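Local structure of cell surface protein (Faecalibacterium prausnitzii A2-165, 4GT6) at residues A[49-54]-A[73-78]. The protein is of unknown function, but its leucine-rich repeats of the BspA type suggest that this extracellular part of a cell surface protein binds other proteins. Numbering follows the deposited sequence.
Sequences YPVSKI and DTVTEI
Lys-53 and Glu-77 both hold CG anti to the backbone N (chi1 175° and -175°) and run extended from there, which lays the two side chains side by side, pointing the same way from neighbouring parallel strands. The methylenes pack along their length, Lys-53 CG lying 3.9 Å from Glu-77 CB, and the tips meet in a long salt bridge, Lys-53 NZ to Glu-77 OE2 at 3.5 Å. A water accepts from Lys-53 NZ and donates to Glu-77 OE1, so that both carboxylate oxygens are tied to the ammonium group, one directly and one through the water. An alanine in place of Lys-53 removes the ammonium and the methylenes, and would probably leave the Glu-77 carboxylate without its mate and the Glu-77 side chain freer to turn.

The backbones beside this pair show how parallel pairing starts where a non-strand segment, 73-76, runs into strand 77-78. Ser-52 O accepts from two successive amides, Thr-76 N at 2.8 Å and Glu-77 N at 3.2 Å, the second lying in the carbonyl plane. Ile-54 N returns a bond to Glu-77 O at 3.0 Å. Earlier, Thr-74 OG1 donates to Val-51 O at 2.7 Å, a side chain taking the place of a backbone donor. On the buried face Ile-54 CD1 lies 4.3 Å from Ile-78 CG1 and also reaches Val-75 CG1.

Parallel stacking of strands from successive turns is characteristic of leucine-rich repeat solenoids. Here the two-residue strand 77-78 lies against the end of the longer strand 47-54, which pairs on with strand 24-29, while Ile-54 and Ile-78 both touch Ile-71 of strand 68-71.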
loop_
_atom_site.group_PDB
_atom_site.type_symbol
_atom_site.label_atom_id
_atom_site.label_comp_id
_atom_site.label_asym_id
_atom_site.label_seq_id
_atom_site.Cartn_x
_atom_site.Cartn_y
_atom_site.Cartn_z
ATOM N N TYR A 49 -11.186 33.300 20.346
ATOM C CA TYR A 49 -10.661 31.955 20.431
ATOM C C TYR A 49 -9.687 31.695 19.323
ATOM O O TYR A 49 -10.088 31.745 18.172
ATOM C CB TYR A 49 -11.803 30.911 20.341
ATOM C CG TYR A 49 -12.784 31.013 21.484
ATOM C CD1 TYR A 49 -13.834 31.932 21.449
ATOM C CD2 TYR A 49 -12.660 30.203 22.605
ATOM C CE1 TYR A 49 -14.710 32.068 22.528
ATOM C CE2 TYR A 49 -13.525 30.331 23.690
ATOM C CZ TYR A 49 -14.572 31.245 23.630
ATOM O OH TYR A 49 -15.426 31.372 24.696
ATOM N N PRO A 50 -8.431 31.319 19.608
ATOM C CA PRO A 50 -7.558 30.844 18.508
ATOM C C PRO A 50 -8.114 29.540 17.934
ATOM O O PRO A 50 -8.672 28.727 18.682
ATOM C CB PRO A 50 -6.206 30.578 19.213
ATOM C CG PRO A 50 -6.318 31.262 20.538
ATOM C CD PRO A 50 -7.766 31.169 20.913
ATOM N N VAL A 51 -7.976 29.325 16.616
ATOM C CA VAL A 51 -8.447 28.087 15.977
ATOM C C VAL A 51 -7.328 27.034 16.048
ATOM O O VAL A 51 -6.312 27.162 15.363
ATOM C CB VAL A 51 -8.914 28.374 14.531
ATOM C CG1 VAL A 51 -9.216 27.082 13.770
ATOM C CG2 VAL A 51 -10.136 29.302 14.539
ATOM N N SER A 52 -7.527 25.987 16.859
ATOM C CA SER A 52 -6.509 24.940 17.066
ATOM C C SER A 52 -6.751 23.706 16.206
ATOM O O SER A 52 -5.853 22.862 16.081
ATOM C CB SER A 52 -6.468 24.519 18.540
ATOM O OG SER A 52 -7.720 23.954 18.892
ATOM N N LYS A 53 -7.951 23.585 15.609
ATOM C CA LYS A 53 -8.248 22.377 14.851
ATOM C C LYS A 53 -9.198 22.614 13.703
ATOM O O LYS A 53 -10.151 23.394 13.816
ATOM C CB LYS A 53 -8.853 21.305 15.813
ATOM C CG LYS A 53 -9.318 20.010 15.118
ATOM C CD LYS A 53 -9.804 18.962 16.130
ATOM C CE LYS A 53 -10.272 17.678 15.450
ATOM N NZ LYS A 53 -10.863 16.769 16.486
ATOM N N ILE A 54 -8.925 21.924 12.585
ATOM C CA ILE A 54 -9.862 21.841 11.451
ATOM C C ILE A 54 -10.648 20.578 11.724
ATOM O O ILE A 54 -10.072 19.490 11.720
ATOM C CB ILE A 54 -9.137 21.818 10.097
ATOM C CG1 ILE A 54 -8.338 23.143 9.893
ATOM C CG2 ILE A 54 -10.185 21.589 8.958
ATOM C CD1 ILE A 54 -7.293 23.039 8.797
ATOM N N ASP A 73 -0.803 29.139 11.884
ATOM C CA ASP A 73 0.085 28.344 12.755
ATOM C C ASP A 73 -0.575 28.054 14.138
ATOM O O ASP A 73 0.021 27.363 14.962
ATOM C CB ASP A 73 1.470 28.984 12.903
ATOM C CG ASP A 73 1.570 30.213 13.772
ATOM O OD1 ASP A 73 0.523 30.855 14.028
ATOM O OD2 ASP A 73 2.699 30.543 14.195
ATOM N N THR A 74 -1.830 28.511 14.352
ATOM C CA THR A 74 -2.580 28.162 15.576
ATOM C C THR A 74 -3.095 26.688 15.473
ATOM O O THR A 74 -3.366 26.055 16.483
ATOM C CB THR A 74 -3.767 29.133 15.770
ATOM O OG1 THR A 74 -4.616 29.082 14.602
ATOM C CG2 THR A 74 -3.316 30.577 16.064
ATOM N N VAL A 75 -3.229 26.153 14.246
ATOM C CA VAL A 75 -3.795 24.815 14.031
ATOM C C VAL A 75 -2.791 23.723 14.419
ATOM O O VAL A 75 -1.710 23.609 13.816
ATOM C CB VAL A 75 -4.315 24.643 12.568
ATOM C CG1 VAL A 75 -4.698 23.184 12.291
ATOM C CG2 VAL A 75 -5.531 25.557 12.321
ATOM N N THR A 76 -3.198 22.865 15.364
ATOM C CA THR A 76 -2.337 21.758 15.801
ATOM C C THR A 76 -2.914 20.399 15.346
ATOM O O THR A 76 -2.267 19.368 15.517
ATOM C CB THR A 76 -2.157 21.797 17.335
ATOM O OG1 THR A 76 -3.431 21.587 17.958
ATOM C CG2 THR A 76 -1.509 23.112 17.823
ATOM N N GLU A 77 -4.149 20.398 14.828
ATOM C CA GLU A 77 -4.795 19.153 14.420
ATOM C C GLU A 77 -5.643 19.345 13.188
ATOM O O GLU A 77 -6.389 20.318 13.098
ATOM C CB GLU A 77 -5.695 18.615 15.559
ATOM C CG GLU A 77 -6.300 17.253 15.253
ATOM C CD GLU A 77 -6.966 16.518 16.404
ATOM O OE1 GLU A 77 -6.825 16.938 17.576
ATOM O OE2 GLU A 77 -7.629 15.498 16.118
ATOM N N ILE A 78 -5.573 18.371 12.277
ATOM C CA ILE A 78 -6.398 18.306 11.074
ATOM C C ILE A 78 -7.261 17.063 11.275
ATOM O O ILE A 78 -6.731 15.954 11.462
ATOM C CB ILE A 78 -5.598 18.305 9.746
ATOM C CG1 ILE A 78 -4.835 19.640 9.585
ATOM C CG2 ILE A 78 -6.594 18.120 8.548
ATOM C CD1 ILE A 78 -3.790 19.635 8.489
HETATM O O HOH W 1 -9.150 16.864 18.950
#